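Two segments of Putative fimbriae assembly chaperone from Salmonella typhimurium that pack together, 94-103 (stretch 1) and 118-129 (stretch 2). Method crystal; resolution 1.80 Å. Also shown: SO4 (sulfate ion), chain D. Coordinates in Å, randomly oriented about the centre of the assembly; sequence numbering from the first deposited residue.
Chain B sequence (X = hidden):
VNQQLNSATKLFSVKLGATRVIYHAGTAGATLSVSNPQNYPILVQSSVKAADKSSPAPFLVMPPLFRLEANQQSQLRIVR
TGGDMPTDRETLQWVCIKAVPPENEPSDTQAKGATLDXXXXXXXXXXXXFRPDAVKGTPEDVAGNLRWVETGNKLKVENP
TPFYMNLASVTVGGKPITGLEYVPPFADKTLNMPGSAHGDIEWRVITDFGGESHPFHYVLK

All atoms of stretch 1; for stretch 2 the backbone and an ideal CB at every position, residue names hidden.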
ATOM      1  N   TRP B  94      -8.894   3.267  -5.458  1.00 19.60           N
ATOM      2  CA  TRP B  94      -7.630   3.632  -4.864  1.00 19.42           C
ATOM      3  C   TRP B  94      -7.075   4.848  -5.584  1.00 20.30           C
ATOM      4  O   TRP B  94      -6.991   4.852  -6.809  1.00 20.89           O
ATOM      5  CB  TRP B  94      -6.620   2.507  -5.044  1.00 19.65           C
ATOM      6  CG  TRP B  94      -6.976   1.275  -4.278  1.00 19.40           C
ATOM      7  CD1 TRP B  94      -7.735   0.199  -4.727  1.00 22.03           C
ATOM      8  CD2 TRP B  94      -6.646   1.000  -2.922  1.00 20.74           C
ATOM      9  NE1 TRP B  94      -7.871  -0.728  -3.712  1.00 21.74           N
ATOM     10  CE2 TRP B  94      -7.228  -0.262  -2.595  1.00 20.89           C
ATOM     11  CE3 TRP B  94      -5.948   1.707  -1.934  1.00 19.32           C
ATOM     12  CZ2 TRP B  94      -7.068  -0.863  -1.335  1.00 23.66           C
ATOM     13  CZ3 TRP B  94      -5.767   1.085  -0.664  1.00 22.79           C
ATOM     14  CH2 TRP B  94      -6.365  -0.169  -0.384  1.00 20.05           C
ATOM     15  N   VAL B  95      -6.681   5.847  -4.810  1.00 19.85           N
ATOM     16  CA  VAL B  95      -6.002   7.031  -5.347  1.00 20.11           C
ATOM     17  C   VAL B  95      -4.519   6.851  -4.976  1.00 20.46           C
ATOM     18  O   VAL B  95      -4.176   6.756  -3.811  1.00 19.26           O
ATOM     19  CB  VAL B  95      -6.668   8.378  -4.870  1.00 21.64           C
ATOM     20  CG1 VAL B  95      -6.681   8.563  -3.324  1.00 20.88           C
ATOM     21  CG2 VAL B  95      -6.002   9.574  -5.531  1.00 22.12           C
ATOM     22  N   CYS B  96      -3.676   6.816  -6.009  1.00 20.19           N
ATOM     23  CA  CYS B  96      -2.266   6.489  -5.873  1.00 21.69           C
ATOM     24  C   CYS B  96      -1.417   7.667  -6.328  1.00 20.87           C
ATOM     25  O   CYS B  96      -1.736   8.343  -7.305  1.00 21.09           O
ATOM     26  CB  CYS B  96      -1.943   5.303  -6.748  1.00 21.49           C
ATOM     27  SG  CYS B  96      -2.684   3.747  -6.205  1.00 24.71           S
ATOM     28  N   ILE B  97      -0.343   7.884  -5.594  1.00 20.09           N
ATOM     29  CA  ILE B  97       0.577   8.987  -5.821  1.00 20.26           C
ATOM     30  C   ILE B  97       1.917   8.335  -6.051  1.00 20.16           C
ATOM     31  O   ILE B  97       2.424   7.679  -5.131  1.00 20.42           O
ATOM     32  CB  ILE B  97       0.682   9.866  -4.526  1.00 20.89           C
ATOM     33  CG1 ILE B  97      -0.660  10.493  -4.136  1.00 24.61           C
ATOM     34  CG2 ILE B  97       1.808  10.919  -4.625  1.00 22.73           C
ATOM     35  CD1 ILE B  97      -1.394  11.124  -5.243  1.00 27.40           C
ATOM     36  N   LYS B  98       2.446   8.467  -7.269  1.00 18.83           N
ATOM     37  CA  LYS B  98       3.784   7.968  -7.615  1.00 19.60           C
ATOM     38  C   LYS B  98       4.766   9.125  -7.540  1.00 19.88           C
ATOM     39  O   LYS B  98       4.556  10.169  -8.189  1.00 20.34           O
ATOM     40  CB  LYS B  98       3.826   7.412  -9.043  1.00 19.12           C
ATOM     41  CG  LYS B  98       5.213   6.831  -9.423  1.00 19.92           C
ATOM     42  CD  LYS B  98       5.310   6.401 -10.896  1.00 21.07           C
ATOM     43  CE  LYS B  98       4.248   5.357 -11.247  1.00 26.93           C
ATOM     44  NZ  LYS B  98       4.579   4.049 -10.585  1.00 26.64           N
ATOM     45  N   ALA B  99       5.844   8.919  -6.783  1.00 19.35           N
ATOM     46  CA  ALA B  99       6.843   9.981  -6.572  1.00 19.11           C
ATOM     47  C   ALA B  99       8.182   9.452  -7.054  1.00 18.62           C
ATOM     48  O   ALA B  99       8.584   8.330  -6.734  1.00 17.38           O
ATOM     49  CB  ALA B  99       6.902  10.405  -5.107  1.00 20.00           C
ATOM     50  N   VAL B 100       8.862  10.289  -7.823  1.00 17.86           N
ATOM     51  CA  VAL B 100      10.075   9.912  -8.535  1.00 19.60           C
ATOM     52  C   VAL B 100      11.146  11.000  -8.317  1.00 19.65           C
ATOM     53  O   VAL B 100      10.937  12.155  -8.694  1.00 19.64           O
ATOM     54  CB  VAL B 100       9.759   9.709 -10.045  1.00 19.34           C
ATOM     55  CG1 VAL B 100      10.993   9.460 -10.826  1.00 20.58           C
ATOM     56  CG2 VAL B 100       8.742   8.547 -10.222  1.00 22.25           C
ATOM     57  N   PRO B 101      12.301  10.615  -7.729  1.00 20.58           N
ATOM     58  CA  PRO B 101      13.385  11.549  -7.475  1.00 21.14           C
ATOM     59  C   PRO B 101      14.260  11.745  -8.710  1.00 21.17           C
ATOM     60  O   PRO B 101      14.212  10.918  -9.612  1.00 21.56           O
ATOM     61  CB  PRO B 101      14.200  10.869  -6.373  1.00 21.48           C
ATOM     62  CG  PRO B 101      13.954   9.387  -6.547  1.00 21.77           C
ATOM     63  CD  PRO B 101      12.607   9.237  -7.265  1.00 20.60           C
ATOM     64  N   PRO B 102      15.075  12.803  -8.735  1.00 22.37           N
ATOM     65  CA  PRO B 102      15.997  12.972  -9.861  1.00 22.39           C
ATOM     66  C   PRO B 102      17.055  11.870  -9.854  1.00 24.57           C
ATOM     67  O   PRO B 102      17.304  11.295  -8.803  1.00 22.76           O
ATOM     68  CB  PRO B 102      16.652  14.336  -9.608  1.00 23.34           C
ATOM     69  CG  PRO B 102      16.145  14.852  -8.343  1.00 22.09           C
ATOM     70  CD  PRO B 102      15.193  13.878  -7.726  1.00 21.86           C
ATOM     71  N   GLU B 103      17.660  11.572 -11.015  1.00 27.64           N
ATOM     72  CA  GLU B 103      18.808  10.629 -11.082  1.00 30.82           C
ATOM     73  C   GLU B 103      19.933  11.049 -10.133  1.00 30.58           C
ATOM     74  O   GLU B 103      20.160  12.233  -9.917  1.00 30.65           O
ATOM     75  CB  GLU B 103      19.404  10.557 -12.490  1.00 31.02           C
ATOM     76  CG  GLU B 103      18.729   9.580 -13.461  1.00 33.57           C
ATOM     77  CD  GLU B 103      19.491   9.491 -14.784  1.00 34.48           C
ATOM     78  OE1 GLU B 103      20.603   8.887 -14.814  1.00 40.80           O
ATOM     79  OE2 GLU B 103      18.998  10.048 -15.798  1.00 38.90           O
ATOM     80  N   UNK B 118      22.382   4.185  -5.677  1.00 26.97           N
ATOM     81  CA  UNK B 118      21.105   3.747  -5.129  1.00 26.50           C
ATOM     82  C   UNK B 118      20.016   4.774  -5.393  1.00 26.16           C
ATOM     83  O   UNK B 118      20.184   5.957  -5.092  1.00 26.99           O
ATOM     84  CB  UNK B 118      21.230   3.486  -3.627  1.00 26.50           C
ATOM     85  N   UNK B 119      18.889   4.340  -5.939  1.00 25.67           N
ATOM     86  CA  UNK B 119      17.744   5.265  -6.028  1.00 25.24           C
ATOM     87  C   UNK B 119      16.428   4.544  -5.822  1.00 24.16           C
ATOM     88  O   UNK B 119      16.362   3.310  -5.843  1.00 23.14           O
ATOM     89  CB  UNK B 119      17.731   5.976  -7.383  1.00 25.24           C
ATOM     90  N   UNK B 120      15.374   5.331  -5.620  1.00 23.06           N
ATOM     91  CA  UNK B 120      14.093   4.768  -5.263  1.00 22.80           C
ATOM     92  C   UNK B 120      12.983   5.484  -6.001  1.00 23.66           C
ATOM     93  O   UNK B 120      13.129   6.638  -6.373  1.00 23.02           O
ATOM     94  CB  UNK B 120      13.871   4.843  -3.751  1.00 22.80           C
ATOM     95  N   UNK B 121      11.869   4.805  -6.208  1.00 23.36           N
ATOM     96  CA  UNK B 121      10.644   5.507  -6.512  1.00 24.92           C
ATOM     97  C   UNK B 121       9.561   4.870  -5.649  1.00 23.38           C
ATOM     98  O   UNK B 121       9.660   3.704  -5.286  1.00 22.54           O
ATOM     99  CB  UNK B 121      10.304   5.444  -8.002  1.00 24.92           C
ATOM    100  N   UNK B 122       8.545   5.640  -5.291  1.00 22.28           N
ATOM    101  CA  UNK B 122       7.544   5.112  -4.365  1.00 21.49           C
ATOM    102  C   UNK B 122       6.130   5.420  -4.824  1.00 20.91           C
ATOM    103  O   UNK B 122       5.912   6.373  -5.574  1.00 20.33           O
ATOM    104  CB  UNK B 122       7.767   5.682  -2.963  1.00 21.49           C
ATOM    105  N   UNK B 123       5.193   4.579  -4.392  1.00 19.50           N
ATOM    106  CA  UNK B 123       3.790   4.703  -4.783  1.00 19.95           C
ATOM    107  C   UNK B 123       2.969   4.546  -3.538  1.00 20.41           C
ATOM    108  O   UNK B 123       3.014   3.487  -2.893  1.00 21.21           O
ATOM    109  CB  UNK B 123       3.391   3.675  -5.844  1.00 19.95           C
ATOM    110  N   UNK B 124       2.290   5.621  -3.134  1.00 20.65           N
ATOM    111  CA  UNK B 124       1.471   5.588  -1.944  1.00 19.80           C
ATOM    112  C   UNK B 124       0.025   5.637  -2.384  1.00 20.44           C
ATOM    113  O   UNK B 124      -0.379   6.606  -3.021  1.00 20.40           O
ATOM    114  CB  UNK B 124       1.808   6.738  -0.993  1.00 19.80           C
ATOM    115  N   UNK B 125      -0.773   4.653  -1.965  1.00 20.13           N
ATOM    116  CA  UNK B 125      -2.170   4.575  -2.388  1.00 20.22           C
ATOM    117  C   UNK B 125      -3.132   4.631  -1.193  1.00 20.52           C
ATOM    118  O   UNK B 125      -2.928   3.912  -0.175  1.00 20.36           O
ATOM    119  CB  UNK B 125      -2.403   3.290  -3.185  1.00 20.22           C
ATOM    120  N   UNK B 126      -4.164   5.467  -1.320  1.00 19.28           N
ATOM    121  CA  UNK B 126      -5.227   5.567  -0.292  1.00 19.42           C
ATOM    122  C   UNK B 126      -6.508   5.008  -0.858  1.00 18.84           C
ATOM    123  O   UNK B 126      -6.803   5.172  -2.046  1.00 17.85           O
ATOM    124  CB  UNK B 126      -5.435   7.012   0.167  1.00 19.42           C
ATOM    125  N   UNK B 127      -7.323   4.410   0.011  1.00 18.72           N
ATOM    126  CA  UNK B 127      -8.702   4.146  -0.374  1.00 18.73           C
ATOM    127  C   UNK B 127      -9.440   5.444  -0.662  1.00 19.49           C
ATOM    128  O   UNK B 127      -9.371   6.416   0.123  1.00 19.93           O
ATOM    129  CB  UNK B 127      -9.423   3.359   0.722  1.00 18.73           C
ATOM    130  N   UNK B 128     -10.118   5.433  -1.811  1.00 19.47           N
ATOM    131  CA  UNK B 128     -11.024   6.506  -2.207  1.00 19.65           C
ATOM    132  C   UNK B 128     -12.420   5.870  -2.232  1.00 19.36           C
ATOM    133  O   UNK B 128     -12.771   5.073  -3.135  1.00 18.67           O
ATOM    134  CB  UNK B 128     -10.642   7.118  -3.556  1.00 19.65           C
ATOM    135  N   UNK B 129     -13.207   6.212  -1.237  1.00 18.20           N
ATOM    136  CA  UNK B 129     -14.459   5.484  -0.988  1.00 19.48           C
ATOM    137  C   UNK B 129     -15.615   6.334  -1.408  1.00 19.50           C
ATOM    138  O   UNK B 129     -15.872   7.398  -0.804  1.00 20.41           O
ATOM    139  CB  UNK B 129     -14.599   5.087   0.483  1.00 19.48           C
TER
HETATM  140  S   SO4 D1221      -6.934  -3.774   4.660  1.00 16.20           S
HETATM  141  O1  SO4 D1221      -5.594  -3.948   5.250  1.00 17.65           O
HETATM  142  O2  SO4 D1221      -6.888  -2.745   3.630  1.00 14.85           O
HETATM  143  O3  SO4 D1221      -7.283  -5.084   4.111  1.00 14.12           O
HETATM  144  O4  SO4 D1221      -7.948  -3.504   5.694  1.00 15.91           O

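Stretch 2 runs antiparallel to strand 94-100, their directions 162° apart. From 122 to 127 its side chains alternate between the sheet face of Trp94, Cys96 and Lys98 and that of Val95, Ile97 and Ala99.

Position 118 has nothing of stretch 1 within 5.5 Å of its ideal CB, and the visible atoms set no preference; it is Leu118, which makes no contact. At 119 the CA-to-CB bond points toward stretch 1, where the proline pair offers ring carbons and the carbonyl of Pro102. A medium side chain, polar or apolar, would fit. The residue is Asn119, whose side chain lies against this turn. Position 120 points sideways, with Pro101 CG 5.3 Å from the ideal CB, and leaves much open; Leu120 leads its end away.

The ideal CB of 121 lies 4.1 Å from Val100 CG2, so a small residue or one branching outward would do. Ser121 is found, its CB 4.2 Å from Val100 CG2, while its hydroxyl is satisfied elsewhere in the structure.

Position 122 pairs with Ala99, whose small methyl leaves room for a beta-branched or larger apolar chain. Ile122 places CG1 4.3 Å from Ala99 CB, and its backbone bonds that residue twice: Ala99 N to Ile122 O at 2.8 Å and Ile122 N to Ala99 O at 3.1 Å.

Position 123 shares its face with Lys98, whose ammonium calls for an acceptor; Asp, Glu, Asn or Gln could supply one. Asn123 does so, with chi1 in m: Lys98 NZ donates to Asn123 OD1 at 2.7 Å.

At 124, opposite Ile97, the end of the isoleucine leads away, and small or medium apolar residues are plausible. Ala124 keeps a small methyl on the face of Val95 and Ile97, and its backbone makes the contact, with hydrogen bonds from Ile97 N to Ala124 O and from Ala124 N to Ile97 O, both at 2.9 Å.

The ideal CB of 125 is 3.1 Å from Cys96 SG, too tight for an ordinary nonbonded neighbour and strongly suggestive of a disulfide across this non-hydrogen-bonded pair. Cys125 completes it, SG to Cys96 SG at 2.1 Å with chi3 113°; its CB also lies 4.1 Å from Trp94 CE3.

At 126 the ideal CB is 4.0 Å from Val95 CG1, which would favour an apolar residue without demanding one. Asp126 instead offers only its CB to that methyl, at 3.9 Å.

Position 127 faces the Trp94 ring, inviting a long aliphatic or aromatic chain. Lys127 lays CG over one ring face, 3.8 Å from the six-membered ring centroid, and extends NZ to sulfate O2 at 2.9 Å.

Position 128 points toward Val95 CG1, suiting an apolar residue; Leu128 CB approaches it to 4.2 Å. At 129 CA-to-CB points sideways and nothing of stretch 1 lies within 5.5 Å of the ideal CB, so many residues would suit; it is Ile129, which makes no contact.

Stretch 2 (118-129) LNLSINACDKLI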
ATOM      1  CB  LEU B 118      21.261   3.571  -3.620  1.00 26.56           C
ATOM      2  CG  LEU B 118      21.787   2.260  -3.000  1.00 26.69           C
ATOM      3  CD1 LEU B 118      22.379   1.270  -3.961  1.00 25.04           C
ATOM      4  CD2 LEU B 118      22.696   2.538  -1.861  1.00 26.96           C
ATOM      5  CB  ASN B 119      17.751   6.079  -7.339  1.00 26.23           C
ATOM      6  CG  ASN B 119      17.295   7.563  -7.144  1.00 28.76           C
ATOM      7  OD1 ASN B 119      17.481   8.419  -8.040  1.00 31.40           O
ATOM      8  ND2 ASN B 119      16.743   7.872  -5.975  1.00 27.80           N
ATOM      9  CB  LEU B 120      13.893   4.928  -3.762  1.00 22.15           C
ATOM     10  CG  LEU B 120      14.749   4.101  -2.787  1.00 24.15           C
ATOM     11  CD1 LEU B 120      14.575   4.635  -1.364  1.00 23.83           C
ATOM     12  CD2 LEU B 120      14.404   2.600  -2.832  1.00 21.26           C
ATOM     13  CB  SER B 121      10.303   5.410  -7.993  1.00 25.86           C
ATOM     14  OG  SER B 121       9.909   4.105  -8.324  1.00 29.77           O
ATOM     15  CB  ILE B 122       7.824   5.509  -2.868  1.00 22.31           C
ATOM     16  CG1 ILE B 122       7.750   7.012  -2.667  1.00 24.66           C
ATOM     17  CG2 ILE B 122       9.272   5.071  -2.417  1.00 21.64           C
ATOM     18  CD1 ILE B 122       8.023   7.465  -1.155  1.00 23.87           C
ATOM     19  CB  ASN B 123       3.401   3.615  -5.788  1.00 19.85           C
ATOM     20  CG  ASN B 123       4.284   3.589  -6.979  1.00 23.11           C
ATOM     21  OD1 ASN B 123       4.008   4.281  -7.958  1.00 22.57           O
ATOM     22  ND2 ASN B 123       5.382   2.817  -6.914  1.00 23.69           N
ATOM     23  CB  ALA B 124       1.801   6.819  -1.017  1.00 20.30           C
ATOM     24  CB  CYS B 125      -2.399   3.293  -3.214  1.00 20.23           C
ATOM     25  SG  CYS B 125      -1.341   3.159  -4.708  1.00 24.00           S
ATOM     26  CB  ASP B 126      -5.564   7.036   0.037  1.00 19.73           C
ATOM     27  CG  ASP B 126      -4.580   7.706   0.984  1.00 21.59           C
ATOM     28  OD1 ASP B 126      -4.912   8.846   1.330  1.00 23.28           O
ATOM     29  OD2 ASP B 126      -3.551   7.140   1.391  1.00 20.77           O
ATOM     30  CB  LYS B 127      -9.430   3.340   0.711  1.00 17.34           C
ATOM     31  CG  LYS B 127      -8.766   2.006   0.973  1.00 17.59           C
ATOM     32  CD  LYS B 127      -9.367   1.294   2.188  1.00 18.93           C
ATOM     33  CE  LYS B 127      -8.607  -0.032   2.408  1.00 19.25           C
ATOM     34  NZ  LYS B 127      -8.885  -0.640   3.762  1.00 22.70           N
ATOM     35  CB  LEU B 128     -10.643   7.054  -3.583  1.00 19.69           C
ATOM     36  CG  LEU B 128     -11.663   8.007  -4.216  1.00 19.00           C
ATOM     37  CD1 LEU B 128     -11.746   9.282  -3.311  1.00 18.28           C
ATOM     38  CD2 LEU B 128     -11.217   8.404  -5.634  1.00 21.79           C
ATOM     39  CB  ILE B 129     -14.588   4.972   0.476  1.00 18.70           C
ATOM     40  CG1 ILE B 129     -13.369   4.085   0.854  1.00 20.51           C
ATOM     41  CG2 ILE B 129     -15.896   4.141   0.690  1.00 20.02           C
ATOM     42  CD1 ILE B 129     -13.231   3.742   2.397  1.00 19.89           C
TER
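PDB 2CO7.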